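Local coordinates for protein enzyme subtilase SubTY from Bacillus sp. TY145 (Bacillus sp., PDB 5FFN) that probably hydrolyses peptide bonds in proteins as a calcium-binding serine protease of the subtilisin-like subtilase family, at residues V286-G291 and A295-D300; L193-V196 and T201-V204; W101-L106 and I121-D126; G28-V33 and S48-K53. All coordinates share one frame; numbering follows the deposited sequence. Where two conformers were deposited one is given.

Contact 1 of 4, residues V286-G291 and A295-D300; sequences VYDIKG and AGTGDD. With CA (calcium ion), chain D.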
loop_
_atom_site.group_PDB
_atom_site.type_symbol
_atom_site.label_atom_id
_atom_site.label_comp_id
_atom_site.label_asym_id
_atom_site.label_seq_id
_atom_site.Cartn_x
_atom_site.Cartn_y
_atom_site.Cartn_z
ATOM N N VAL A 286 -12.580 -17.181 -1.142
ATOM C CA VAL A 286 -12.292 -18.330 -1.971
ATOM C C VAL A 286 -10.906 -18.883 -1.596
ATOM O O VAL A 286 -10.726 -20.111 -1.613
ATOM C CB VAL A 286 -12.372 -18.019 -3.469
ATOM C CG1 VAL A 286 -12.070 -19.263 -4.323
ATOM C CG2 VAL A 286 -13.817 -17.510 -3.771
ATOM N N TYR A 287 -9.971 -17.969 -1.278
ATOM C CA TYR A 287 -8.603 -18.324 -0.909
ATOM C C TYR A 287 -8.315 -17.926 0.524
ATOM O O TYR A 287 -7.617 -16.958 0.810
ATOM C CB TYR A 287 -7.612 -17.737 -1.913
ATOM C CG TYR A 287 -7.828 -18.288 -3.284
ATOM C CD1 TYR A 287 -7.390 -19.565 -3.610
ATOM C CD2 TYR A 287 -8.591 -17.596 -4.248
ATOM C CE1 TYR A 287 -7.620 -20.113 -4.832
ATOM C CE2 TYR A 287 -8.812 -18.152 -5.497
ATOM C CZ TYR A 287 -8.316 -19.421 -5.778
ATOM O OH TYR A 287 -8.504 -20.036 -6.978
ATOM N N ASP A 288 -8.893 -18.693 1.444
ATOM C CA ASP A 288 -8.629 -18.581 2.861
ATOM C C ASP A 288 -7.106 -18.691 3.089
ATOM O O ASP A 288 -6.475 -19.564 2.515
ATOM C CB ASP A 288 -9.362 -19.704 3.600
ATOM C CG ASP A 288 -9.348 -19.553 5.126
ATOM O OD1 ASP A 288 -8.918 -18.498 5.669
ATOM O OD2 ASP A 288 -9.803 -20.511 5.824
ATOM N N ILE A 289 -6.504 -17.780 3.837
ATOM C CA ILE A 289 -5.049 -17.885 4.163
ATOM C C ILE A 289 -4.897 -18.453 5.564
ATOM O O ILE A 289 -5.557 -18.013 6.530
ATOM C CB ILE A 289 -4.336 -16.508 3.983
ATOM C CG1 ILE A 289 -4.417 -16.045 2.521
ATOM C CG2 ILE A 289 -2.901 -16.493 4.540
ATOM C CD1 ILE A 289 -3.450 -16.792 1.488
ATOM N N LYS A 290 -4.031 -19.464 5.696
ATOM C CA LYS A 290 -3.853 -20.199 6.941
ATOM C C LYS A 290 -2.385 -20.208 7.412
ATOM O O LYS A 290 -2.085 -20.782 8.467
ATOM C CB LYS A 290 -4.313 -21.635 6.720
ATOM C CG LYS A 290 -5.841 -21.728 6.472
ATOM C CD LYS A 290 -6.338 -23.143 6.710
ATOM C CE LYS A 290 -6.478 -23.891 5.435
ATOM N NZ LYS A 290 -6.655 -25.401 5.652
ATOM N N GLY A 291 -1.508 -19.607 6.622
ATOM C CA GLY A 291 -0.086 -19.569 6.904
ATOM C C GLY A 291 0.353 -18.250 7.507
ATOM O O GLY A 291 -0.100 -17.163 7.055
ATOM N N ALA A 295 -2.488 -16.518 11.617
ATOM C CA ALA A 295 -3.340 -16.901 10.523
ATOM C C ALA A 295 -4.012 -18.205 10.906
ATOM O O ALA A 295 -3.495 -18.977 11.725
ATOM C CB ALA A 295 -2.550 -17.029 9.161
ATOM N N GLY A 296 -5.180 -18.459 10.348
ATOM C CA GLY A 296 -5.873 -19.716 10.645
ATOM C C GLY A 296 -7.085 -19.860 9.775
ATOM O O GLY A 296 -7.320 -19.055 8.879
ATOM N N THR A 297 -7.861 -20.912 9.994
ATOM C CA THR A 297 -9.031 -21.134 9.162
ATOM C C THR A 297 -10.041 -20.002 9.353
ATOM O O THR A 297 -10.355 -19.636 10.477
ATOM C CB THR A 297 -9.665 -22.478 9.548
ATOM O OG1 THR A 297 -8.675 -23.512 9.349
ATOM C CG2 THR A 297 -10.879 -22.741 8.712
ATOM N N GLY A 298 -10.540 -19.440 8.264
ATOM C CA GLY A 298 -11.527 -18.384 8.339
ATOM C C GLY A 298 -10.921 -17.001 8.421
ATOM O O GLY A 298 -9.731 -16.780 8.140
ATOM N N ASP A 299 -11.752 -16.050 8.797
ATOM C CA ASP A 299 -11.340 -14.651 8.939
ATOM C C ASP A 299 -10.414 -14.546 10.109
ATOM O O ASP A 299 -10.758 -14.978 11.217
ATOM C CB ASP A 299 -12.611 -13.833 9.107
ATOM C CG ASP A 299 -12.382 -12.373 9.432
ATOM O OD1 ASP A 299 -11.373 -11.828 8.983
ATOM O OD2 ASP A 299 -13.277 -11.798 10.126
ATOM N N ASP A 300 -9.203 -14.048 9.891
ATOM C CA ASP A 300 -8.241 -13.982 10.968
ATOM C C ASP A 300 -7.517 -12.629 10.943
ATOM O O ASP A 300 -7.571 -11.863 9.964
ATOM C CB ASP A 300 -7.254 -15.188 10.922
ATOM C CG ASP A 300 -6.331 -15.143 9.732
ATOM O OD1 ASP A 300 -5.504 -14.234 9.666
ATOM O OD2 ASP A 300 -6.341 -16.077 8.918
HETATM CA CA CA D . -7.664 -17.358 7.356
HETATM O O HOH W 1 -7.807 -15.579 5.730
#
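A calcium site in the loop that follows helix 273-286 brings 286-291 and 295-300 together, and Asp288 and Gly298 meet beside the ion. The metal takes OD1 of Asp288 at 2.4 Å, the carbonyl oxygens of Ile289, Gly296 and Gly298, OD2 of Asp300 and one water, six oxygens in all. That water also accepts a hydrogen bond from the backbone N of Ile289. With its carboxylate swung anti to the backbone N (chi1 -170°), Asp288 divides its work: OD1 holds the metal, while OD2 accepts the N-H of Gly298 at 2.8 Å on its syn side, in a nearly straight bond. Asp300 OD2 likewise has a second grip, the N-H of Gly296 reaching it at 3.0 Å from above the carboxylate plane; its OD1 accepts from the N-H groups of Ala302 and Ser303. Outside the ion shell, Lys290 lies alongside Thr297, its CD 3.5 Å from Thr297 OG1, and CB of Ala295 rests 3.2 Å from Gly291 O. An alanine at Lys290 would remove the aliphatic chain and is likely to leave the Thr297 side chain without the packing of CD beside it. Two carboxylates and three carbonyls packed this closely would probably repel one another without the cation, so the folded shape of the loop is likely to depend on bound calcium.

Contact 2 of 4, residues L193-V196 and T201-V204; sequences LENV and TYRV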
loop_
_atom_site.group_PDB
_atom_site.type_symbol
_atom_site.label_atom_id
_atom_site.label_comp_id
_atom_site.label_asym_id
_atom_site.label_seq_id
_atom_site.Cartn_x
_atom_site.Cartn_y
_atom_site.Cartn_z
ATOM N N LEU A 193 1.469 -10.898 1.897
ATOM C CA LEU A 193 1.918 -12.276 1.723
ATOM C C LEU A 193 3.388 -12.284 1.245
ATOM O O LEU A 193 3.818 -11.419 0.489
ATOM C CB LEU A 193 1.083 -13.026 0.693
ATOM C CG LEU A 193 -0.448 -13.090 0.927
ATOM C CD1 LEU A 193 -1.200 -13.685 -0.226
ATOM C CD2 LEU A 193 -0.682 -13.813 2.212
ATOM N N GLU A 194 4.091 -13.346 1.644
ATOM C CA GLU A 194 5.388 -13.678 1.027
ATOM C C GLU A 194 5.208 -14.904 0.165
ATOM O O GLU A 194 4.195 -15.611 0.277
ATOM C CB GLU A 194 6.423 -13.907 2.109
ATOM C CG GLU A 194 6.094 -15.052 3.065
ATOM C CD GLU A 194 7.032 -15.171 4.249
ATOM O OE1 GLU A 194 7.829 -14.249 4.499
ATOM O OE2 GLU A 194 6.922 -16.194 4.946
ATOM N N ASN A 195 6.187 -15.170 -0.714
ATOM C CA ASN A 195 6.053 -16.283 -1.635
ATOM C C ASN A 195 6.575 -17.575 -1.003
ATOM O O ASN A 195 7.589 -18.139 -1.463
ATOM C CB ASN A 195 6.752 -15.989 -2.928
ATOM C CG ASN A 195 6.425 -16.996 -4.034
ATOM O OD1 ASN A 195 5.433 -17.736 -3.934
ATOM N ND2 ASN A 195 7.249 -17.027 -5.093
ATOM N N VAL A 196 5.887 -18.007 0.050
ATOM C CA VAL A 196 6.173 -19.210 0.817
ATOM C C VAL A 196 4.838 -19.840 1.178
ATOM O O VAL A 196 3.861 -19.115 1.463
ATOM C CB VAL A 196 6.901 -18.905 2.133
ATOM C CG1 VAL A 196 7.087 -20.149 2.952
ATOM C CG2 VAL A 196 8.227 -18.123 1.875
ATOM N N THR A 201 -1.311 -22.944 2.255
ATOM C CA THR A 201 -1.623 -21.687 1.591
ATOM C C THR A 201 -0.403 -20.796 1.562
ATOM O O THR A 201 0.590 -21.088 2.214
ATOM C CB THR A 201 -2.800 -20.912 2.338
ATOM O OG1 THR A 201 -2.338 -20.295 3.546
ATOM C CG2 THR A 201 -3.932 -21.826 2.683
ATOM N N TYR A 202 -0.506 -19.673 0.853
ATOM C CA TYR A 202 0.447 -18.602 1.059
ATOM C C TYR A 202 0.559 -18.213 2.524
ATOM O O TYR A 202 -0.378 -18.362 3.309
ATOM C CB TYR A 202 0.094 -17.370 0.226
ATOM C CG TYR A 202 0.405 -17.524 -1.227
ATOM C CD1 TYR A 202 1.697 -17.294 -1.734
ATOM C CD2 TYR A 202 -0.565 -17.932 -2.094
ATOM C CE1 TYR A 202 1.976 -17.458 -3.087
ATOM C CE2 TYR A 202 -0.309 -18.089 -3.450
ATOM C CZ TYR A 202 0.960 -17.852 -3.949
ATOM O OH TYR A 202 1.128 -18.000 -5.316
ATOM N N ARG A 203 1.735 -17.696 2.879
ATOM C CA ARG A 203 2.054 -17.295 4.224
ATOM C C ARG A 203 2.082 -15.771 4.353
ATOM O O ARG A 203 2.704 -15.086 3.529
ATOM C CB ARG A 203 3.454 -17.860 4.594
ATOM C CG ARG A 203 3.845 -17.573 5.993
ATOM C CD ARG A 203 5.128 -18.357 6.390
ATOM N NE ARG A 203 5.322 -18.270 7.825
ATOM C CZ ARG A 203 5.923 -17.268 8.461
ATOM N NH1 ARG A 203 6.412 -16.242 7.792
ATOM N NH2 ARG A 203 5.996 -17.279 9.781
ATOM N N VAL A 204 1.413 -15.242 5.378
ATOM C CA VAL A 204 1.554 -13.845 5.745
ATOM C C VAL A 204 3.001 -13.574 6.184
ATOM O O VAL A 204 3.538 -14.309 7.048
ATOM C CB VAL A 204 0.568 -13.453 6.863
ATOM C CG1 VAL A 204 0.686 -11.961 7.205
ATOM C CG2 VAL A 204 -0.863 -13.776 6.419
HETATM O O HOH W 2 8.113 -13.665 7.194
HETATM O O HOH W 3 3.615 -17.329 -6.015
#
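Glu194 and Arg203 face each other where strand 201-204, the second arm of a beta hairpin with strand 196-198, also joins strand 188-194 of the large sheet, Leu193 and Val204 forming an antiparallel non-hydrogen-bonded pair. Arg203 runs out in an extended chain from CG to NE, with CG anti to the backbone N (chi1 -176°), which lays it alongside Glu194. Its CB sits 3.4 Å from Val196 O; CG and then CD pass Glu194 OE2, CD at 3.2 Å. NE turns instead to Gln198, and NH2 makes a salt bridge with Asp206. NH1 closes the salt bridge within the pair, 2.9 Å from Glu194 OE2, which lies near the guanidinium plane although the nitrogen stands above the plane of the carboxylate. The backbone adds Glu194 N donating to Arg203 O at 2.9 Å, and Arg203 N gives a weak, bent bond to Val196 O. Beyond this pair, Leu193 CD1 packs on Tyr202 CB, while the Tyr202 ring presents its edge to the carbonyl of Glu194; its hydroxyl is hydrogen-bonded to Ser13. Asn195, centre of an inverse gamma turn, reaches the same hydroxyl through a water 2.8 Å from its OD1 and 2.7 Å from Tyr202 OH.

Contact 3 of 4, residues W101-L106 and I121-D126; sequences WAYKVL and IRHVAD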
loop_
_atom_site.group_PDB
_atom_site.type_symbol
_atom_site.label_atom_id
_atom_site.label_comp_id
_atom_site.label_asym_id
_atom_site.label_seq_id
_atom_site.Cartn_x
_atom_site.Cartn_y
_atom_site.Cartn_z
ATOM N N TRP A 101 -4.013 8.434 -11.871
ATOM C CA TRP A 101 -3.979 9.780 -11.320
ATOM C C TRP A 101 -2.805 9.786 -10.316
ATOM O O TRP A 101 -2.886 9.197 -9.216
ATOM C CB TRP A 101 -5.281 10.187 -10.667
ATOM C CG TRP A 101 -6.554 10.334 -11.541
ATOM C CD1 TRP A 101 -6.658 10.142 -12.888
ATOM C CD2 TRP A 101 -7.838 10.763 -11.099
ATOM N NE1 TRP A 101 -7.930 10.419 -13.315
ATOM C CE2 TRP A 101 -8.681 10.812 -12.242
ATOM C CE3 TRP A 101 -8.379 11.126 -9.844
ATOM C CZ2 TRP A 101 -10.011 11.155 -12.166
ATOM C CZ3 TRP A 101 -9.707 11.482 -9.782
ATOM C CH2 TRP A 101 -10.513 11.518 -10.955
ATOM N N ALA A 102 -1.716 10.456 -10.686
ATOM C CA ALA A 102 -0.490 10.436 -9.890
ATOM C C ALA A 102 -0.504 11.657 -8.978
ATOM O O ALA A 102 -0.276 12.766 -9.435
ATOM C CB ALA A 102 0.746 10.414 -10.770
ATOM N N TYR A 103 -0.823 11.448 -7.693
ATOM C CA TYR A 103 -0.923 12.553 -6.728
ATOM C C TYR A 103 0.221 12.455 -5.744
ATOM O O TYR A 103 0.324 11.485 -4.998
ATOM C CB TYR A 103 -2.234 12.497 -5.977
ATOM C CG TYR A 103 -3.466 12.973 -6.701
ATOM C CD1 TYR A 103 -3.529 13.107 -8.101
ATOM C CD2 TYR A 103 -4.625 13.248 -5.975
ATOM C CE1 TYR A 103 -4.706 13.519 -8.731
ATOM C CE2 TYR A 103 -5.785 13.680 -6.596
ATOM C CZ TYR A 103 -5.815 13.799 -8.003
ATOM O OH TYR A 103 -7.012 14.214 -8.578
ATOM N N LYS A 104 1.108 13.444 -5.758
ATOM C CA LYS A 104 2.273 13.427 -4.851
ATOM C C LYS A 104 1.874 14.039 -3.511
ATOM O O LYS A 104 1.490 15.212 -3.443
ATOM C CB LYS A 104 3.477 14.173 -5.443
ATOM C CG LYS A 104 4.681 14.171 -4.558
ATOM C CD LYS A 104 5.898 14.807 -5.219
ATOM C CE LYS A 104 7.161 14.597 -4.434
ATOM N NZ LYS A 104 8.342 15.255 -5.112
ATOM N N VAL A 105 1.918 13.216 -2.463
ATOM C CA VAL A 105 1.518 13.605 -1.096
ATOM C C VAL A 105 2.628 13.342 -0.067
ATOM O O VAL A 105 2.501 13.721 1.091
ATOM C CB VAL A 105 0.230 12.841 -0.635
ATOM C CG1 VAL A 105 -0.865 13.068 -1.634
ATOM C CG2 VAL A 105 0.517 11.374 -0.442
ATOM N N LEU A 106 3.656 12.603 -0.477
ATOM C CA LEU A 106 4.831 12.363 0.340
ATOM C C LEU A 106 6.026 12.997 -0.352
ATOM O O LEU A 106 6.093 13.042 -1.583
ATOM C CB LEU A 106 5.107 10.875 0.485
ATOM C CG LEU A 106 3.999 10.039 1.130
ATOM C CD1 LEU A 106 4.456 8.599 1.095
ATOM C CD2 LEU A 106 3.745 10.527 2.557
ATOM N N ILE A 121 -6.812 13.259 -0.800
ATOM C CA ILE A 121 -7.977 12.322 -0.761
ATOM C C ILE A 121 -9.294 13.016 -1.128
ATOM O O ILE A 121 -10.050 12.565 -1.976
ATOM C CB ILE A 121 -8.106 11.664 0.630
ATOM C CG1 ILE A 121 -6.859 10.844 0.940
ATOM C CG2 ILE A 121 -9.350 10.769 0.702
ATOM C CD1 ILE A 121 -6.734 10.471 2.426
ATOM N N ARG A 122 -9.544 14.149 -0.477
ATOM C CA ARG A 122 -10.714 14.967 -0.779
ATOM C C ARG A 122 -10.748 15.432 -2.229
ATOM O O ARG A 122 -11.816 15.407 -2.848
ATOM C CB ARG A 122 -10.788 16.159 0.159
ATOM C CG ARG A 122 -11.013 15.728 1.573
ATOM C CD ARG A 122 -11.057 16.894 2.534
ATOM N NE ARG A 122 -11.669 16.485 3.788
ATOM C CZ ARG A 122 -12.979 16.503 4.047
ATOM N NH1 ARG A 122 -13.843 16.952 3.172
ATOM N NH2 ARG A 122 -13.401 16.094 5.227
ATOM N N HIS A 123 -9.583 15.798 -2.754
ATOM C CA HIS A 123 -9.466 16.228 -4.138
ATOM C C HIS A 123 -9.807 15.081 -5.117
ATOM O O HIS A 123 -10.552 15.274 -6.055
ATOM C CB HIS A 123 -8.095 16.828 -4.388
ATOM C CG HIS A 123 -7.939 17.417 -5.756
ATOM N ND1 HIS A 123 -8.446 18.651 -6.099
ATOM C CD2 HIS A 123 -7.354 16.928 -6.871
ATOM C CE1 HIS A 123 -8.193 18.890 -7.378
ATOM N NE2 HIS A 123 -7.521 17.867 -7.871
ATOM N N VAL A 124 -9.306 13.877 -4.862
ATOM C CA VAL A 124 -9.714 12.715 -5.654
ATOM C C VAL A 124 -11.243 12.613 -5.719
ATOM O O VAL A 124 -11.802 12.459 -6.803
ATOM C CB VAL A 124 -9.131 11.371 -5.102
ATOM C CG1 VAL A 124 -9.720 10.154 -5.867
ATOM C CG2 VAL A 124 -7.625 11.349 -5.162
ATOM N N ALA A 125 -11.893 12.671 -4.562
ATOM C CA ALA A 125 -13.352 12.534 -4.441
ATOM C C ALA A 125 -14.071 13.619 -5.246
ATOM O O ALA A 125 -15.007 13.328 -5.999
ATOM C CB ALA A 125 -13.773 12.577 -3.001
ATOM N N ASP A 126 -13.553 14.846 -5.149
ATOM C CA ASP A 126 -14.125 15.975 -5.888
ATOM C C ASP A 126 -13.951 15.789 -7.388
ATOM O O ASP A 126 -14.894 16.009 -8.146
ATOM C CB ASP A 126 -13.512 17.278 -5.409
ATOM C CG ASP A 126 -14.014 17.694 -4.034
ATOM O OD1 ASP A 126 -15.038 17.200 -3.553
ATOM O OD2 ASP A 126 -13.380 18.552 -3.407
#
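The rings of Tyr103 and His123 meet obliquely, their centroids 5.6 Å apart and their planes at 47°, an arrangement neither stacked nor edge-to-face. Relative to the imidazole, the phenol arrives at the edge: Tyr103 OH lies 3.2 Å from His123 CD2, near the plane of that ring, and Tyr103 CE2 is there too. At the edge of the phenol ring lies the backbone N of Val124, and the valine methyl CG2 approaches obliquely, 3.3 Å from CE2. The indole of Trp101 likewise uses its rim, with CZ3 3.8 Å from the carbonyl O of Val124 and 4.1 Å from Val124 CG1. Setting CG1 anti to the backbone N (chi1 173°) lets the two methyls of Val124 divide between the aromatics, CG1 to Trp101 and CG2 to Tyr103. The polar ends of the ring pair are satisfied beyond it: Tyr103 OH is hydrogen-bonded to Gln51 and His123 NE2 to Lys53, both on strand 49-54. The contact is thus buried apolar packing with polar ends tied to the adjoining strand. Strand 101-104 and helix 121-126 run roughly antiparallel, at 154°, with 10.7 Å between axes, as a helix does when laid on a parallel sheet in an alpha/beta fold. Val124 also packs on Ala32 of strand 29-35 and on Val135 and Ile137 of strand 134-142, so helix 114-131 spans three neighbouring strands.

Contact 4 of 4, residues G28-V33 and S48-K53; sequences GIKVAV and SAEQCK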
loop_
_atom_site.group_PDB
_atom_site.type_symbol
_atom_site.label_atom_id
_atom_site.label_comp_id
_atom_site.label_asym_id
_atom_site.label_seq_id
_atom_site.Cartn_x
_atom_site.Cartn_y
_atom_site.Cartn_z
ATOM N N GLY A 28 -11.138 2.077 -18.557
ATOM C CA GLY A 28 -12.206 2.910 -18.100
ATOM C C GLY A 28 -12.155 3.233 -16.623
ATOM O O GLY A 28 -12.978 3.986 -16.159
ATOM N N ILE A 29 -11.231 2.642 -15.884
ATOM C CA ILE A 29 -11.123 2.907 -14.439
ATOM C C ILE A 29 -9.903 3.795 -14.217
ATOM O O ILE A 29 -8.927 3.688 -14.963
ATOM C CB ILE A 29 -10.951 1.585 -13.653
ATOM C CG1 ILE A 29 -12.041 0.555 -14.062
ATOM C CG2 ILE A 29 -10.943 1.835 -12.125
ATOM C CD1 ILE A 29 -13.470 1.057 -13.889
ATOM N N LYS A 30 -9.951 4.623 -13.168
ATOM C CA LYS A 30 -8.822 5.433 -12.739
ATOM C C LYS A 30 -8.286 4.884 -11.393
ATOM O O LYS A 30 -9.091 4.553 -10.489
ATOM C CB LYS A 30 -9.207 6.882 -12.530
ATOM C CG LYS A 30 -10.162 7.461 -13.568
ATOM C CD LYS A 30 -9.613 7.355 -15.009
ATOM C CE LYS A 30 -10.676 7.710 -16.046
ATOM N NZ LYS A 30 -10.049 7.605 -17.425
ATOM N N VAL A 31 -6.975 4.776 -11.286
ATOM C CA VAL A 31 -6.350 4.477 -9.979
ATOM C C VAL A 31 -5.538 5.700 -9.562
ATOM O O VAL A 31 -4.600 6.147 -10.280
ATOM C CB VAL A 31 -5.517 3.197 -9.971
ATOM C CG1 VAL A 31 -4.959 2.948 -8.558
ATOM C CG2 VAL A 31 -6.362 2.006 -10.430
ATOM N N ALA A 32 -5.929 6.257 -8.418
ATOM C CA ALA A 32 -5.232 7.396 -7.825
ATOM C C ALA A 32 -4.159 6.879 -6.860
ATOM O O ALA A 32 -4.466 6.321 -5.785
ATOM C CB ALA A 32 -6.193 8.355 -7.153
ATOM N N VAL A 33 -2.908 7.033 -7.280
ATOM C CA VAL A 33 -1.758 6.619 -6.471
ATOM C C VAL A 33 -1.269 7.842 -5.713
ATOM O O VAL A 33 -0.633 8.773 -6.299
ATOM C CB VAL A 33 -0.652 5.974 -7.315
ATOM C CG1 VAL A 33 0.581 5.690 -6.472
ATOM C CG2 VAL A 33 -1.172 4.710 -7.979
ATOM N N SER A 48 -0.261 6.565 -19.486
ATOM C CA SER A 48 -1.268 6.165 -18.488
ATOM C C SER A 48 -1.728 7.301 -17.593
ATOM O O SER A 48 -2.874 7.306 -17.148
ATOM C CB SER A 48 -0.762 5.001 -17.623
ATOM O OG SER A 48 0.384 5.339 -16.843
ATOM N N ALA A 49 -0.863 8.280 -17.361
ATOM C CA ALA A 49 -1.190 9.366 -16.423
ATOM C C ALA A 49 -2.161 10.357 -17.008
ATOM O O ALA A 49 -1.793 11.122 -17.909
ATOM C CB ALA A 49 0.084 10.073 -15.974
ATOM N N GLU A 50 -3.384 10.371 -16.514
ATOM C CA GLU A 50 -4.357 11.381 -16.873
ATOM C C GLU A 50 -4.388 12.578 -15.944
ATOM O O GLU A 50 -4.964 13.619 -16.289
ATOM C CB GLU A 50 -5.765 10.778 -17.005
ATOM C CG GLU A 50 -5.818 9.913 -18.258
ATOM C CD GLU A 50 -7.157 9.316 -18.602
ATOM O OE1 GLU A 50 -8.050 9.252 -17.725
ATOM O OE2 GLU A 50 -7.288 8.908 -19.803
ATOM N N GLN A 51 -3.900 12.401 -14.718
ATOM C CA GLN A 51 -3.724 13.528 -13.778
ATOM C C GLN A 51 -2.359 13.376 -13.119
ATOM O O GLN A 51 -1.857 12.265 -12.931
ATOM C CB GLN A 51 -4.834 13.640 -12.724
ATOM C CG GLN A 51 -6.258 13.801 -13.227
ATOM C CD GLN A 51 -7.183 14.393 -12.208
ATOM O OE1 GLN A 51 -6.765 14.771 -11.118
ATOM N NE2 GLN A 51 -8.476 14.471 -12.540
ATOM N N CYS A 52 -1.724 14.519 -12.850
ATOM C CA CYS A 52 -0.421 14.577 -12.259
ATOM C C CYS A 52 -0.430 15.848 -11.417
ATOM O O CYS A 52 -0.429 16.958 -11.960
ATOM C CB CYS A 52 0.654 14.591 -13.333
ATOM S SG CYS A 52 2.282 14.997 -12.797
ATOM N N LYS A 53 -0.548 15.669 -10.091
ATOM C CA LYS A 53 -0.709 16.794 -9.180
ATOM C C LYS A 53 0.162 16.628 -7.927
ATOM O O LYS A 53 0.467 15.503 -7.525
ATOM C CB LYS A 53 -2.177 16.961 -8.763
ATOM C CG LYS A 53 -3.114 17.223 -9.920
ATOM C CD LYS A 53 -4.551 17.382 -9.522
ATOM C CE LYS A 53 -5.382 17.862 -10.717
ATOM N NZ LYS A 53 -6.788 17.630 -10.581
#
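Lys30 and Glu50 cross at about a right angle, and they touch through the ends of their side chains. The lysine leaves strand 29-35 with CG beside its backbone N, then bends at chi2 (-57°) before running straight to the ammonium. Glu50 comes from the corner within strand 49-54, extended beyond CG, and brings its carboxylate across the end of the lysine. NZ meets OE1 at 2.6 Å on the syn side, 20° out of the carboxylate plane, in a short hydrogen bond that is also a salt bridge. The second oxygen, OE2, stays 3.9 Å from NZ, and the grip is therefore one-sided rather than forked. Lys30 CE and CD pass the same oxygen, CE at 3.5 Å from OE1. A methionine in place of Lys30 would remove the ammonium and is likely to leave the carboxylate of Glu50 without its mate on this segment and freer to turn. The two backbones themselves stay apart, with 8.5 Å between the CA atoms of Lys30 and Glu50, because strand 99-104 lies between them. Lys30 packs along Trp101 of that strand and Glu50 along Lys99, so the ion pair arches over the intervening strand. Further along 48-53, Lys53 NZ donates to Gln51 OE1 at 2.9 Å from above the amide plane, and Cys52 forms a disulfide with Cys66. The Lys30-Glu50 salt bridge lies at the surface over strands 29-35, 99-104 and 49-54, which run parallel to one another in the central sheet of the subtilisin-like fold.

Contact 3 is the buried one, apolar and aromatic, whereas contact 4 is a surface ion pair; contacts 1 and 2 are partly buried. Contacts 3 and 4 share a region of the large sheet, their centres about 10 Å apart: strand 99-104 lies between strands 29-35 and 49-54, and Lys104 N bonds to Lys53 O. Contacts 1 and 2 adjoin each other on the opposite side of the chain's centre, where Thr201 OG1 accepts from Lys290 N and Val204 N pairs with Gly291 O, tying the calcium loop to strand 201-204. Charge thus acts differently by place: metal ligation in a loop, side-chain salt bridges beside the sheet strands.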